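Local coordinates for protein agglutinin (Rhizoctonia solani, PDB 4G9M) that is a lectin that binds carbohydrates and forms a domain-swapped dimer, built on a ricin-type beta-trefoil fold, at residues B[19-24]-B[45-50]. Sequence-based numbering, arbitrary orientation.
Sequences TVLDLW and QKWRLK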
loop_
_atom_site.group_PDB
_atom_site.type_symbol
_atom_site.label_atom_id
_atom_site.label_comp_id
_atom_site.label_asym_id
_atom_site.label_seq_id
_atom_site.Cartn_x
_atom_site.Cartn_y
_atom_site.Cartn_z
ATOM N N THR B 19 -7.825 18.397 6.350
ATOM C CA THR B 19 -7.139 18.585 7.622
ATOM C C THR B 19 -6.103 17.484 7.804
ATOM O O THR B 19 -6.122 16.475 7.079
ATOM C CB THR B 19 -8.120 18.673 8.820
ATOM O OG1 THR B 19 -8.845 17.444 8.960
ATOM C CG2 THR B 19 -9.106 19.800 8.598
ATOM N N VAL B 20 -5.171 17.694 8.721
ATOM C CA VAL B 20 -4.025 16.791 8.827
ATOM C C VAL B 20 -3.954 16.046 10.164
ATOM O O VAL B 20 -4.517 16.487 11.169
ATOM C CB VAL B 20 -2.684 17.526 8.558
ATOM C CG1 VAL B 20 -2.747 18.253 7.214
ATOM C CG2 VAL B 20 -2.351 18.496 9.695
ATOM N N LEU B 21 -3.236 14.928 10.159
ATOM C CA LEU B 21 -3.028 14.122 11.366
ATOM C C LEU B 21 -2.164 14.904 12.370
ATOM O O LEU B 21 -1.070 15.394 12.037
ATOM C CB LEU B 21 -2.360 12.796 10.987
ATOM C CG LEU B 21 -2.458 11.681 12.022
ATOM C CD1 LEU B 21 -3.896 11.168 12.143
ATOM C CD2 LEU B 21 -1.486 10.563 11.603
ATOM N N ASP B 22 -2.682 15.020 13.590
ATOM C CA ASP B 22 -2.185 15.972 14.585
ATOM C C ASP B 22 -2.140 15.301 15.952
ATOM O O ASP B 22 -3.127 14.738 16.398
ATOM C CB ASP B 22 -3.139 17.181 14.607
ATOM C CG ASP B 22 -2.735 18.268 15.603
ATOM O OD1 ASP B 22 -2.827 18.038 16.827
ATOM O OD2 ASP B 22 -2.383 19.385 15.162
ATOM N N LEU B 23 -0.988 15.340 16.612
ATOM C CA LEU B 23 -0.888 14.854 17.976
ATOM C C LEU B 23 -1.164 15.997 18.942
ATOM O O LEU B 23 -0.495 17.021 18.897
ATOM C CB LEU B 23 0.501 14.251 18.234
ATOM C CG LEU B 23 0.746 13.706 19.642
ATOM C CD1 LEU B 23 -0.170 12.531 19.956
ATOM C CD2 LEU B 23 2.191 13.282 19.783
ATOM N N TRP B 24 -2.165 15.808 19.803
ATOM C CA TRP B 24 -2.646 16.821 20.751
ATOM C C TRP B 24 -1.517 17.449 21.570
ATOM O O TRP B 24 -0.833 16.761 22.332
ATOM C CB TRP B 24 -3.697 16.162 21.653
ATOM C CG TRP B 24 -4.171 16.928 22.851
ATOM C CD1 TRP B 24 -3.596 16.951 24.087
ATOM C CD2 TRP B 24 -5.365 17.715 22.949
ATOM N NE1 TRP B 24 -4.339 17.729 24.940
ATOM C CE2 TRP B 24 -5.430 18.210 24.267
ATOM C CE3 TRP B 24 -6.374 18.061 22.049
ATOM C CZ2 TRP B 24 -6.463 19.036 24.704
ATOM C CZ3 TRP B 24 -7.400 18.879 22.486
ATOM C CH2 TRP B 24 -7.436 19.357 23.803
ATOM N N GLN B 45 2.550 17.862 13.804
ATOM C CA GLN B 45 1.793 17.465 12.629
ATOM C C GLN B 45 2.700 16.793 11.601
ATOM O O GLN B 45 2.311 16.613 10.449
ATOM C CB GLN B 45 1.096 18.671 12.006
ATOM C CG GLN B 45 -0.076 19.200 12.829
ATOM C CD GLN B 45 -0.755 20.387 12.167
ATOM O OE1 GLN B 45 -0.230 20.965 11.209
ATOM N NE2 GLN B 45 -1.921 20.765 12.680
ATOM N N LYS B 46 3.893 16.397 12.040
ATOM C CA LYS B 46 4.837 15.697 11.174
ATOM C C LYS B 46 5.071 14.301 11.708
ATOM O O LYS B 46 5.205 14.115 12.921
ATOM C CB LYS B 46 6.180 16.416 11.142
ATOM C CG LYS B 46 6.319 17.464 10.072
ATOM C CD LYS B 46 5.591 18.719 10.417
ATOM C CE LYS B 46 6.429 19.923 10.014
ATOM N NZ LYS B 46 5.612 20.965 9.337
ATOM N N TRP B 47 5.180 13.332 10.799
ATOM C CA TRP B 47 5.241 11.923 11.181
ATOM C C TRP B 47 6.333 11.157 10.433
ATOM O O TRP B 47 6.442 11.240 9.199
ATOM C CB TRP B 47 3.890 11.258 10.913
ATOM C CG TRP B 47 2.760 11.948 11.593
ATOM C CD1 TRP B 47 2.013 12.988 11.107
ATOM C CD2 TRP B 47 2.258 11.663 12.893
ATOM N NE1 TRP B 47 1.067 13.359 12.026
ATOM C CE2 TRP B 47 1.192 12.558 13.133
ATOM C CE3 TRP B 47 2.596 10.729 13.880
ATOM C CZ2 TRP B 47 0.470 12.548 14.317
ATOM C CZ3 TRP B 47 1.874 10.725 15.059
ATOM C CH2 TRP B 47 0.817 11.621 15.261
ATOM N N ARG B 48 7.139 10.411 11.181
ATOM C CA ARG B 48 8.209 9.627 10.577
ATOM C C ARG B 48 7.721 8.240 10.176
ATOM O O ARG B 48 7.233 7.468 11.006
ATOM C CB ARG B 48 9.402 9.520 11.525
ATOM C CG ARG B 48 9.934 10.865 11.984
ATOM C CD ARG B 48 11.388 10.764 12.363
ATOM N NE ARG B 48 11.951 12.090 12.593
ATOM C CZ ARG B 48 11.972 12.671 13.781
ATOM N NH1 ARG B 48 11.461 12.035 14.829
ATOM N NH2 ARG B 48 12.498 13.875 13.922
ATOM N N LEU B 49 7.851 7.935 8.890
ATOM C CA LEU B 49 7.470 6.642 8.349
ATOM C C LEU B 49 8.724 5.773 8.292
ATOM O O LEU B 49 9.713 6.160 7.687
ATOM C CB LEU B 49 6.873 6.812 6.942
ATOM C CG LEU B 49 6.542 5.539 6.167
ATOM C CD1 LEU B 49 5.338 4.847 6.805
ATOM C CD2 LEU B 49 6.261 5.848 4.702
ATOM N N LYS B 50 8.679 4.608 8.927
ATOM C CA LYS B 50 9.835 3.721 8.971
ATOM C C LYS B 50 9.386 2.268 8.924
ATOM O O LYS B 50 8.463 1.881 9.646
ATOM C CB LYS B 50 10.637 3.968 10.246
ATOM C CG LYS B 50 12.008 3.320 10.255
ATOM C CD LYS B 50 12.723 3.568 11.559
ATOM C CE LYS B 50 14.075 2.862 11.560
ATOM N NZ LYS B 50 14.728 2.935 12.892
HETATM O O HOH W 1 0.122 15.360 9.500
#
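Leu-21 O accepts hydrogen bonds from Trp-47 and from a water. The indole NE1 of Trp-47 lies 3.0 Å from Leu-21 O, and the N-H points almost straight at it (168°). The oxygen sits in the indole plane, but the nitrogen stands well above the carbonyl plane. Water 1 donates to Leu-21 O at 2.8 Å and also to Gln-45 O, so it bridges the two backbones. A weaker CA-H...O contact from Gln-45 CA reaches the same oxygen. This is the QxW motif of a ricin-type beta-trefoil, here Gln-45 to Trp-47, with its glutamine and tryptophan joined to strand 20-23. Strand 20-23 and the segment 47-50 run at 104° to each other and do not pair as neighbours in a sheet.

The side chain of the motif glutamine reaches Asp-22. Asp-22 OD2 accepts from Gln-45 NE2 at 2.9 Å through its anti lone pair. The carboxylate and amide planes are steeply turned against each other. Gln-45 is extended beyond CG (chi2 -179°), which carries its amide past Val-20 to the aspartate. Val-20 CG2 packs against Gln-45 CD at 3.5 Å. The amide is also tied to the intervening chain: OE1 accepts from His-40 N, and NE2 donates to Lys-38 O. Asp-22 OD1 bonds Gln-35 NE2 on strand 32-37.

Apolar side chains of strand 20-23 also pack on the buried indole. Leu-23 CB touches CH2 at the far end of the indole. Over one face lies Leu-21, whose CD2 makes a CH-pi contact 3.9 Å from the centroid of the five-membered ring of Trp-47.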